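Local atomic coordinates of beta-hexosaminidase Amuc_2018 (Akkermansia muciniphila, PDB entry 6JEB), a protein that hydrolyses terminal N-acetylglucosamine and N-acetylgalactosamine residues from the non-reducing ends of beta-linked glycans such as N-glycans and chitobiose. Residues K21-L26 and Q46-A51; L41-Q46 and E77-G82; L136-Y141 and F240-D245; F235-F240 and A294-K299. One frame throughout, in Å; residues are numbered along the deposited sequence.

Contact 1: K21-L26 and Q46-A51; sequences KTLQLL and QGAHLA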
# COMPACT_ATOMS: atom_id res chain seq x y z
N LYS A 21 3.49 0.84 37.14
CA LYS A 21 3.89 -0.55 36.98
C LYS A 21 2.73 -1.43 36.54
O LYS A 21 2.86 -2.65 36.49
CB LYS A 21 4.54 -1.09 38.25
CG LYS A 21 5.92 -0.50 38.49
CD LYS A 21 6.53 -1.01 39.78
CE LYS A 21 7.88 -0.35 40.01
NZ LYS A 21 8.52 -0.79 41.27
N THR A 22 1.59 -0.82 36.22
CA THR A 22 0.46 -1.52 35.66
C THR A 22 -0.14 -0.65 34.57
O THR A 22 -0.08 0.58 34.63
CB THR A 22 -0.61 -1.84 36.72
OG1 THR A 22 -1.71 -2.50 36.10
CG2 THR A 22 -1.10 -0.57 37.41
N LEU A 23 -0.69 -1.31 33.55
CA LEU A 23 -1.40 -0.64 32.47
C LEU A 23 -2.82 -1.18 32.33
O LEU A 23 -3.42 -1.11 31.25
CB LEU A 23 -0.62 -0.74 31.16
CG LEU A 23 0.56 0.23 31.07
CD1 LEU A 23 1.56 -0.20 30.00
CD2 LEU A 23 0.06 1.66 30.81
N GLN A 24 -3.36 -1.74 33.42
CA GLN A 24 -4.75 -2.17 33.45
C GLN A 24 -5.64 -1.02 33.01
O GLN A 24 -5.49 0.11 33.47
CB GLN A 24 -5.11 -2.59 34.88
CG GLN A 24 -6.60 -2.82 35.10
CD GLN A 24 -6.94 -3.03 36.57
OE1 GLN A 24 -6.11 -3.48 37.35
NE2 GLN A 24 -8.18 -2.71 36.94
N LEU A 25 -6.56 -1.31 32.11
CA LEU A 25 -7.45 -0.29 31.58
C LEU A 25 -8.56 -0.02 32.60
O LEU A 25 -9.39 -0.90 32.85
CB LEU A 25 -7.99 -0.75 30.23
CG LEU A 25 -8.60 0.30 29.32
CD1 LEU A 25 -7.66 1.49 29.11
CD2 LEU A 25 -9.00 -0.34 27.98
N LEU A 26 -8.55 1.18 33.19
CA LEU A 26 -9.51 1.55 34.23
C LEU A 26 -10.77 2.18 33.67
O LEU A 26 -11.84 2.10 34.30
CB LEU A 26 -8.87 2.55 35.19
CG LEU A 26 -7.62 2.07 35.93
CD1 LEU A 26 -7.02 3.21 36.74
CD2 LEU A 26 -7.97 0.89 36.82
N GLN A 46 -2.28 3.75 39.01
CA GLN A 46 -3.33 2.77 39.23
C GLN A 46 -3.76 2.07 37.95
O GLN A 46 -4.50 1.08 38.02
CB GLN A 46 -4.56 3.44 39.87
CG GLN A 46 -4.30 4.07 41.24
CD GLN A 46 -3.58 5.41 41.18
OE1 GLN A 46 -3.74 6.18 40.24
NE2 GLN A 46 -2.77 5.69 42.20
N GLY A 47 -3.33 2.55 36.79
CA GLY A 47 -3.76 2.02 35.53
C GLY A 47 -4.03 3.14 34.54
O GLY A 47 -3.76 4.31 34.81
N ALA A 48 -4.57 2.77 33.39
CA ALA A 48 -4.69 3.67 32.26
C ALA A 48 -6.15 4.02 31.99
O ALA A 48 -7.06 3.21 32.23
CB ALA A 48 -4.09 3.03 31.01
N HIS A 49 -6.37 5.23 31.49
CA HIS A 49 -7.69 5.70 31.10
C HIS A 49 -7.66 6.05 29.63
O HIS A 49 -6.82 6.85 29.19
CB HIS A 49 -8.05 6.95 31.90
CG HIS A 49 -8.08 6.73 33.37
ND1 HIS A 49 -9.19 6.26 34.03
CD2 HIS A 49 -7.12 6.90 34.32
CE1 HIS A 49 -8.93 6.17 35.32
NE2 HIS A 49 -7.68 6.55 35.53
N LEU A 50 -8.58 5.47 28.86
CA LEU A 50 -8.68 5.73 27.43
C LEU A 50 -9.96 6.50 27.13
O LEU A 50 -11.05 6.09 27.54
CB LEU A 50 -8.65 4.42 26.64
CG LEU A 50 -8.74 4.57 25.12
CD1 LEU A 50 -7.58 5.36 24.55
CD2 LEU A 50 -8.80 3.20 24.47
N ALA A 51 -9.82 7.63 26.44
CA ALA A 51 -10.94 8.36 25.88
C ALA A 51 -10.73 8.44 24.38
O ALA A 51 -9.60 8.60 23.93
CB ALA A 51 -11.00 9.78 26.46
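The imidazole of His49 is the flat group here, and Leu26 CD1 approaches it obliquely. Leu26 CB lies 3.6 Å from His49 CE1, and Leu26 CD1 stands equally far from His49 NE2. The other ring nitrogen, ND1, is hydrogen-bonded to Ser27 OG, which probably limits rotation of the ring. Leu26 CG, anti to its carbonyl carbon (chi1 -60°), is set against Gly47 CA. Leu26 CD1 also reaches Gln46 O, at 3.5 Å. A CB on Gly47 would collide with Gln24 O and Leu26 CG.

Two backbone bonds grip Ala48, as a parallel bridge requires: its N donates to Gln24 O at 2.8 Å, and its O accepts from Leu26 N at 2.7 Å. Leu25 and Ala48 thus turn their side chains to the same face, where Leu25 CD1 rests 4.0 Å from Leu50 CB. Before the strand begins, Thr22 OG1 accepts from Gln24 N (3.2 Å) in an ST turn, and its CG2 packs on the Gln46–Gly47 peptide. An alanine in place of Thr22 would probably leave Gln24 N without this acceptor and open a gap against that peptide.

Together these contacts illustrate how a strand pair starts at a sheet margin. Strand 25-30 runs parallel to strand 47-52, which pairs on its other side with strand 39-44, while Leu23, Leu25 and Leu50 face helix 55-73 through Leu72, Leu65 and Leu62 among others.

Contact 2: L41-Q46 and E77-G82; sequences LTVTPQ and EGIPCG
Val43 and Gly82 form an antiparallel hydrogen-bonded pair in which the axes of the short strand segments 41-44 and 79-82 come within 4.8 Å, with 123° between their directions, a strongly twisted crossing. Val43 N donates to Gly82 O at 2.8 Å; in return Gly82 N donates to Val43 O at 3.1 Å. Thr42 CA adds a weaker CH contact to Gly82 O. The backbone angles of Gly82 would press a CB against the carbonyl of Cys81.

Around this pair the side chains fit closely. Val43 CG1, anti to its backbone N (chi1 175°), lies 3.7 Å from Pro80 O and more loosely near Ile79 CD1. Cys81 is the tightest neighbour: its CB is only 3.1 Å from Val43 O, while its SG touches Pro45 CD at 3.5 Å, just where the strand ends. Beyond it, Thr44 OG1 accepts from Gln46 N in an ST turn and is also hydrogen-bonded to Gly47 O, tying the turn into the next strand.

The example shows a strand with partners along both edges. Strand 39-44 lies between 47-52 and 79-86 in the mixed sheet of the N-terminal domain, and 79-86 pairs in turn with strands 12-16 and 19-20. Helix 55-73 covers one face, with Leu68 on Leu41 and Val43 and Leu72 on Ile79.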
# COMPACT_ATOMS: atom_id res chain seq x y z
N LEU A 41 -5.01 9.10 26.05
CA LEU A 41 -4.66 7.97 26.91
C LEU A 41 -3.87 8.51 28.08
O LEU A 41 -2.81 9.12 27.90
CB LEU A 41 -3.84 6.95 26.12
CG LEU A 41 -3.41 5.69 26.88
CD1 LEU A 41 -4.62 4.87 27.33
CD2 LEU A 41 -2.50 4.86 26.01
N THR A 42 -4.39 8.31 29.29
CA THR A 42 -3.76 8.81 30.51
C THR A 42 -3.22 7.62 31.29
O THR A 42 -3.97 6.70 31.63
CB THR A 42 -4.76 9.61 31.34
OG1 THR A 42 -5.27 10.69 30.54
CG2 THR A 42 -4.08 10.20 32.58
N VAL A 43 -1.92 7.65 31.57
CA VAL A 43 -1.24 6.60 32.31
C VAL A 43 -1.05 7.09 33.74
O VAL A 43 -0.42 8.14 33.97
CB VAL A 43 0.11 6.27 31.66
CG1 VAL A 43 0.91 5.26 32.50
CG2 VAL A 43 -0.10 5.74 30.23
N THR A 44 -1.62 6.37 34.71
CA THR A 44 -1.54 6.70 36.12
C THR A 44 -0.95 5.51 36.88
O THR A 44 -0.91 4.39 36.35
CB THR A 44 -2.92 7.03 36.71
OG1 THR A 44 -3.63 5.81 37.00
CG2 THR A 44 -3.74 7.91 35.77
N PRO A 45 -0.50 5.69 38.13
CA PRO A 45 0.03 4.54 38.87
C PRO A 45 -0.99 3.44 39.11
O PRO A 45 -0.61 2.30 39.39
CB PRO A 45 0.50 5.16 40.20
CG PRO A 45 0.75 6.60 39.87
CD PRO A 45 -0.32 6.95 38.88
N GLN A 46 -2.28 3.75 39.01
CA GLN A 46 -3.33 2.77 39.23
C GLN A 46 -3.76 2.07 37.95
O GLN A 46 -4.50 1.08 38.02
CB GLN A 46 -4.56 3.44 39.87
CG GLN A 46 -4.30 4.07 41.24
CD GLN A 46 -3.58 5.41 41.18
OE1 GLN A 46 -3.74 6.18 40.24
NE2 GLN A 46 -2.77 5.69 42.20
N GLU A 77 11.08 -1.63 36.31
CA GLU A 77 11.04 -0.43 37.14
C GLU A 77 9.82 0.43 36.87
O GLU A 77 9.58 1.40 37.60
CB GLU A 77 12.31 0.40 36.94
CG GLU A 77 12.39 1.12 35.60
CD GLU A 77 13.02 0.29 34.49
OE1 GLU A 77 13.06 -0.96 34.61
OE2 GLU A 77 13.47 0.89 33.49
N GLY A 78 9.03 0.12 35.84
CA GLY A 78 7.86 0.88 35.49
C GLY A 78 8.13 1.89 34.38
O GLY A 78 9.28 2.14 33.99
N ILE A 79 7.05 2.47 33.89
CA ILE A 79 7.13 3.48 32.83
C ILE A 79 6.60 4.79 33.41
O ILE A 79 5.89 4.79 34.43
CB ILE A 79 6.34 3.05 31.57
CG1 ILE A 79 4.84 2.99 31.86
CG2 ILE A 79 6.89 1.74 31.02
CD1 ILE A 79 3.99 2.80 30.61
N PRO A 80 6.92 5.92 32.78
CA PRO A 80 6.41 7.20 33.29
C PRO A 80 4.89 7.26 33.17
O PRO A 80 4.29 6.69 32.25
CB PRO A 80 7.06 8.24 32.38
CG PRO A 80 8.14 7.55 31.66
CD PRO A 80 7.83 6.10 31.64
N CYS A 81 4.28 7.97 34.11
CA CYS A 81 2.91 8.39 33.95
C CYS A 81 2.85 9.59 33.00
O CYS A 81 3.87 10.22 32.71
CB CYS A 81 2.31 8.75 35.31
SG CYS A 81 2.08 7.30 36.36
N GLY A 82 1.66 9.88 32.50
CA GLY A 82 1.54 10.97 31.56
C GLY A 82 0.21 10.94 30.84
O GLY A 82 -0.66 10.09 31.10

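Contact 3: L136-Y141 and F240-D245; sequences LPVPGY and FNELKD
Pro139 and Glu242 meet tip to tip, and this is the tight end of the contact: Pro139 CD lies 3.3 Å from Glu242 CD, with both carboxylate oxygens close to the same ring carbon. The glutamate chain is bent at chi2 (-53°), which places CD against the proline. Its CG meanwhile packs on Val138 CG1 at 4.2 Å. Deeper in, Leu136 and Leu243 cross obliquely, their CD2 methyls 3.9 Å apart, forming a purely apolar patch, which Val239 of the same helix extends by touching Leu136 and Val138.

On the polar side no direct hydrogen bond joins the two segments. A single water bridges them, donating to Pro137 O at 2.8 Å and to Glu242 OE1 at the same distance. OE1 also forms a salt bridge with Lys167, so this oxygen has both a charged and a water partner, and the positive charge would be expected to favour the ionised carboxylate. Pro139 itself is solvent-exposed, in contrast to the buried leucines.

The loop gains its shape from a type II turn running from Val138 to Tyr141, closed by Tyr141 N to Val138 O at 3.0 Å. Pro139 and Gly140 occupy the two central positions, a textbook sequence for this turn. The contact joins the loop after barrel strand 123-127 to outer helix 230-246 of the TIM-barrel catalytic domain of this family 20 enzyme; the same loop carries active-site Asp130, whose side chain is about 12 Å from that of Leu136.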
# COMPACT_ATOMS: atom_id res chain seq x y z
N LEU A 136 -6.92 -12.83 -8.58
CA LEU A 136 -8.33 -12.62 -8.23
C LEU A 136 -9.20 -13.59 -9.02
O LEU A 136 -9.23 -13.49 -10.26
CB LEU A 136 -8.74 -11.19 -8.55
CG LEU A 136 -10.22 -10.92 -8.28
CD1 LEU A 136 -10.49 -10.64 -6.80
CD2 LEU A 136 -10.76 -9.78 -9.15
N PRO A 137 -9.95 -14.47 -8.38
CA PRO A 137 -10.88 -15.33 -9.14
C PRO A 137 -12.08 -14.52 -9.62
O PRO A 137 -12.57 -13.64 -8.91
CB PRO A 137 -11.30 -16.38 -8.11
CG PRO A 137 -11.23 -15.64 -6.80
CD PRO A 137 -10.04 -14.72 -6.92
N VAL A 138 -12.52 -14.81 -10.84
CA VAL A 138 -13.68 -14.12 -11.40
C VAL A 138 -14.61 -15.16 -12.02
O VAL A 138 -14.24 -15.79 -13.02
CB VAL A 138 -13.29 -13.06 -12.45
CG1 VAL A 138 -14.52 -12.30 -12.92
CG2 VAL A 138 -12.24 -12.10 -11.90
N PRO A 139 -15.81 -15.35 -11.48
CA PRO A 139 -16.75 -16.30 -12.09
C PRO A 139 -16.99 -15.96 -13.56
O PRO A 139 -17.13 -14.79 -13.93
CB PRO A 139 -18.02 -16.11 -11.26
CG PRO A 139 -17.52 -15.64 -9.92
CD PRO A 139 -16.34 -14.77 -10.24
N GLY A 140 -17.00 -17.00 -14.39
CA GLY A 140 -17.16 -16.85 -15.81
C GLY A 140 -15.87 -16.72 -16.59
O GLY A 140 -15.90 -16.72 -17.83
N TYR A 141 -14.73 -16.60 -15.91
CA TYR A 141 -13.43 -16.45 -16.57
C TYR A 141 -12.46 -17.47 -15.98
O TYR A 141 -11.48 -17.11 -15.32
CB TYR A 141 -12.92 -15.01 -16.48
CG TYR A 141 -13.86 -14.09 -17.22
CD1 TYR A 141 -13.71 -13.89 -18.59
CD2 TYR A 141 -14.93 -13.49 -16.58
CE1 TYR A 141 -14.59 -13.08 -19.29
CE2 TYR A 141 -15.82 -12.69 -17.27
CZ TYR A 141 -15.65 -12.49 -18.63
OH TYR A 141 -16.53 -11.69 -19.32
N PHE A 240 -15.34 -6.05 -11.63
CA PHE A 240 -15.78 -5.03 -10.68
C PHE A 240 -16.96 -5.52 -9.84
O PHE A 240 -17.09 -5.12 -8.67
CB PHE A 240 -16.13 -3.73 -11.40
CG PHE A 240 -14.96 -3.10 -12.13
CD1 PHE A 240 -13.65 -3.43 -11.82
CD2 PHE A 240 -15.20 -2.17 -13.13
CE1 PHE A 240 -12.59 -2.83 -12.51
CE2 PHE A 240 -14.15 -1.57 -13.82
CZ PHE A 240 -12.84 -1.91 -13.51
N ASN A 241 -17.84 -6.35 -10.41
CA ASN A 241 -18.93 -6.92 -9.62
C ASN A 241 -18.39 -7.80 -8.50
O ASN A 241 -18.90 -7.77 -7.37
CB ASN A 241 -19.90 -7.69 -10.52
CG ASN A 241 -20.77 -6.77 -11.36
OD1 ASN A 241 -20.97 -5.60 -11.02
ND2 ASN A 241 -21.30 -7.30 -12.46
N GLU A 242 -17.35 -8.59 -8.79
CA GLU A 242 -16.73 -9.38 -7.72
C GLU A 242 -16.12 -8.48 -6.66
O GLU A 242 -16.25 -8.75 -5.46
CB GLU A 242 -15.64 -10.30 -8.28
CG GLU A 242 -16.18 -11.39 -9.15
CD GLU A 242 -17.26 -12.18 -8.44
OE1 GLU A 242 -16.96 -12.79 -7.39
OE2 GLU A 242 -18.41 -12.19 -8.94
N LEU A 243 -15.46 -7.41 -7.09
CA LEU A 243 -14.86 -6.49 -6.12
C LEU A 243 -15.93 -5.83 -5.26
O LEU A 243 -15.71 -5.60 -4.06
CB LEU A 243 -14.01 -5.45 -6.83
CG LEU A 243 -12.82 -5.99 -7.65
CD1 LEU A 243 -12.02 -4.83 -8.24
CD2 LEU A 243 -11.94 -6.91 -6.81
N LYS A 244 -17.09 -5.52 -5.85
CA LYS A 244 -18.19 -4.96 -5.07
C LYS A 244 -18.64 -5.93 -3.98
O LYS A 244 -18.92 -5.52 -2.84
CB LYS A 244 -19.36 -4.61 -6.01
CG LYS A 244 -20.59 -4.08 -5.31
CD LYS A 244 -20.37 -2.70 -4.75
CE LYS A 244 -21.65 -2.15 -4.11
NZ LYS A 244 -21.49 -0.75 -3.63
N ASP A 245 -18.71 -7.22 -4.31
CA ASP A 245 -19.14 -8.20 -3.32
C ASP A 245 -18.09 -8.38 -2.23
O ASP A 245 -18.44 -8.53 -1.05
CB ASP A 245 -19.45 -9.52 -4.01
CG ASP A 245 -20.11 -10.51 -3.09
OD1 ASP A 245 -21.10 -10.14 -2.43
OD2 ASP A 245 -19.65 -11.66 -3.02
O HOH W 1 -14.54 -14.06 -6.94

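Contact 4: F235-F240 and A294-K299; sequences FYASVF and AALLAK
Leu297 drops a methyl onto the ring of Phe240, and Leu296 fits into the hollow beside it. CD2 of Leu297 stands 3.6 Å from the centroid of the Phe240 ring, only 14° off the ring normal, in a CH-pi contact with the two side chains crossing at about a right angle. The opposite face carries Tyr236 O, 3.1 Å above the plane and displaced toward the rim. At the ring edge, near its plane, Leu296 CB lies 4.1 Å from Phe240 CD2.

The helices responsible, 230-246 and 282-299, belong to the outer layer of the TIM barrel and precede strands 251-253 and 303-307; the axes of their short segments approach to 10.0 Å, with 39° between their directions. The small Ala237 forms a shallow hollow, and Leu296 is the bump that fills it, its CD1 4.0 Å from Ala237 N and 4.3 Å from Ala237 CB. An alanine in place of Phe240 would probably open a gap between the helices and leave the Leu297 methyl without its aromatic platform. The bond from CA to CB of Phe240 points toward helix 282-299, and CG lies anti to the carbonyl carbon (chi1 -62°). On its own side, Leu297 also packs against Pro304 and Gln302.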
# COMPACT_ATOMS: atom_id res chain seq x y z
N PHE A 235 -15.73 -8.23 -19.41
CA PHE A 235 -14.81 -8.80 -18.43
C PHE A 235 -14.63 -7.87 -17.24
O PHE A 235 -14.79 -8.28 -16.09
CB PHE A 235 -13.46 -9.08 -19.10
CG PHE A 235 -12.38 -9.49 -18.14
CD1 PHE A 235 -12.44 -10.72 -17.49
CD2 PHE A 235 -11.29 -8.67 -17.90
CE1 PHE A 235 -11.44 -11.11 -16.61
CE2 PHE A 235 -10.27 -9.06 -17.02
CZ PHE A 235 -10.35 -10.28 -16.38
N TYR A 236 -14.30 -6.60 -17.49
CA TYR A 236 -14.06 -5.71 -16.36
C TYR A 236 -15.33 -5.45 -15.55
O TYR A 236 -15.24 -5.28 -14.33
CB TYR A 236 -13.38 -4.41 -16.81
CG TYR A 236 -11.91 -4.61 -17.13
CD1 TYR A 236 -11.06 -5.23 -16.23
CD2 TYR A 236 -11.39 -4.17 -18.33
CE1 TYR A 236 -9.71 -5.40 -16.52
CE2 TYR A 236 -10.05 -4.33 -18.63
CZ TYR A 236 -9.22 -4.95 -17.72
OH TYR A 236 -7.88 -5.12 -18.01
N ALA A 237 -16.50 -5.44 -16.20
CA ALA A 237 -17.74 -5.35 -15.42
C ALA A 237 -17.87 -6.53 -14.47
O ALA A 237 -18.26 -6.37 -13.31
CB ALA A 237 -18.96 -5.25 -16.35
N SER A 238 -17.51 -7.74 -14.94
CA SER A 238 -17.55 -8.91 -14.07
C SER A 238 -16.53 -8.81 -12.96
O SER A 238 -16.82 -9.16 -11.81
CB SER A 238 -17.30 -10.18 -14.88
OG SER A 238 -18.29 -10.35 -15.88
N VAL A 239 -15.31 -8.36 -13.28
CA VAL A 239 -14.29 -8.15 -12.26
C VAL A 239 -14.80 -7.19 -11.20
O VAL A 239 -14.72 -7.46 -9.99
CB VAL A 239 -12.99 -7.62 -12.90
CG1 VAL A 239 -11.99 -7.22 -11.82
CG2 VAL A 239 -12.39 -8.67 -13.82
N PHE A 240 -15.34 -6.05 -11.63
CA PHE A 240 -15.78 -5.03 -10.68
C PHE A 240 -16.96 -5.52 -9.84
O PHE A 240 -17.09 -5.12 -8.67
CB PHE A 240 -16.13 -3.73 -11.40
CG PHE A 240 -14.96 -3.10 -12.13
CD1 PHE A 240 -13.65 -3.43 -11.82
CD2 PHE A 240 -15.20 -2.17 -13.13
CE1 PHE A 240 -12.59 -2.83 -12.51
CE2 PHE A 240 -14.15 -1.57 -13.82
CZ PHE A 240 -12.84 -1.91 -13.51
N ALA A 294 -14.23 4.25 -15.18
CA ALA A 294 -14.80 4.91 -14.02
C ALA A 294 -16.33 4.90 -14.06
O ALA A 294 -16.98 4.79 -13.01
CB ALA A 294 -14.28 6.35 -13.92
N ALA A 295 -16.91 5.01 -15.26
CA ALA A 295 -18.37 4.94 -15.37
C ALA A 295 -18.88 3.56 -14.98
O ALA A 295 -19.92 3.44 -14.32
CB ALA A 295 -18.81 5.30 -16.78
N LEU A 296 -18.15 2.50 -15.36
CA LEU A 296 -18.52 1.15 -14.93
C LEU A 296 -18.47 1.05 -13.41
O LEU A 296 -19.38 0.50 -12.78
CB LEU A 296 -17.58 0.12 -15.54
CG LEU A 296 -17.89 -0.48 -16.90
CD1 LEU A 296 -16.88 -1.59 -17.17
CD2 LEU A 296 -19.31 -1.01 -16.96
N LEU A 297 -17.38 1.55 -12.81
CA LEU A 297 -17.27 1.53 -11.35
C LEU A 297 -18.42 2.29 -10.70
O LEU A 297 -18.98 1.85 -9.69
CB LEU A 297 -15.94 2.14 -10.93
CG LEU A 297 -14.68 1.33 -11.28
CD1 LEU A 297 -13.42 2.16 -11.05
CD2 LEU A 297 -14.64 0.04 -10.44
N ALA A 298 -18.79 3.45 -11.26
CA ALA A 298 -19.83 4.27 -10.65
C ALA A 298 -21.17 3.55 -10.59
O ALA A 298 -21.97 3.81 -9.69
CB ALA A 298 -19.94 5.60 -11.39
N LYS A 299 -21.43 2.63 -11.53
CA LYS A 299 -22.66 1.86 -11.48
C LYS A 299 -22.76 1.00 -10.22
O LYS A 299 -23.86 0.65 -9.80
CB LYS A 299 -22.77 0.97 -12.72
CG LYS A 299 -23.30 1.66 -13.96
CD LYS A 299 -23.18 0.76 -15.17
CE LYS A 299 -23.37 -0.72 -14.81
NZ LYS A 299 -24.68 -1.28 -15.25

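How the contacts relate
Contacts 1 and 2 belong to one sheet in the N-terminal domain, and contacts 3 and 4 to the catalytic barrel, with some 46 to 52 Å between the centres of the two groups. The first pair shares Gln46 and joins through His49 N to Thr42 O; the second shares Phe240 and helix 230-246, which meets the loop in contact 3 and a neighbouring helix in contact 4. Chemistry follows place. Backbone hydrogen bonds dominate the sheet contacts, whereas the barrel contacts have none across their segments. Contacts 2 and 4 are buried; contacts 1 and 3 reach the surface, and contact 3 adds a bridging water and a charged group.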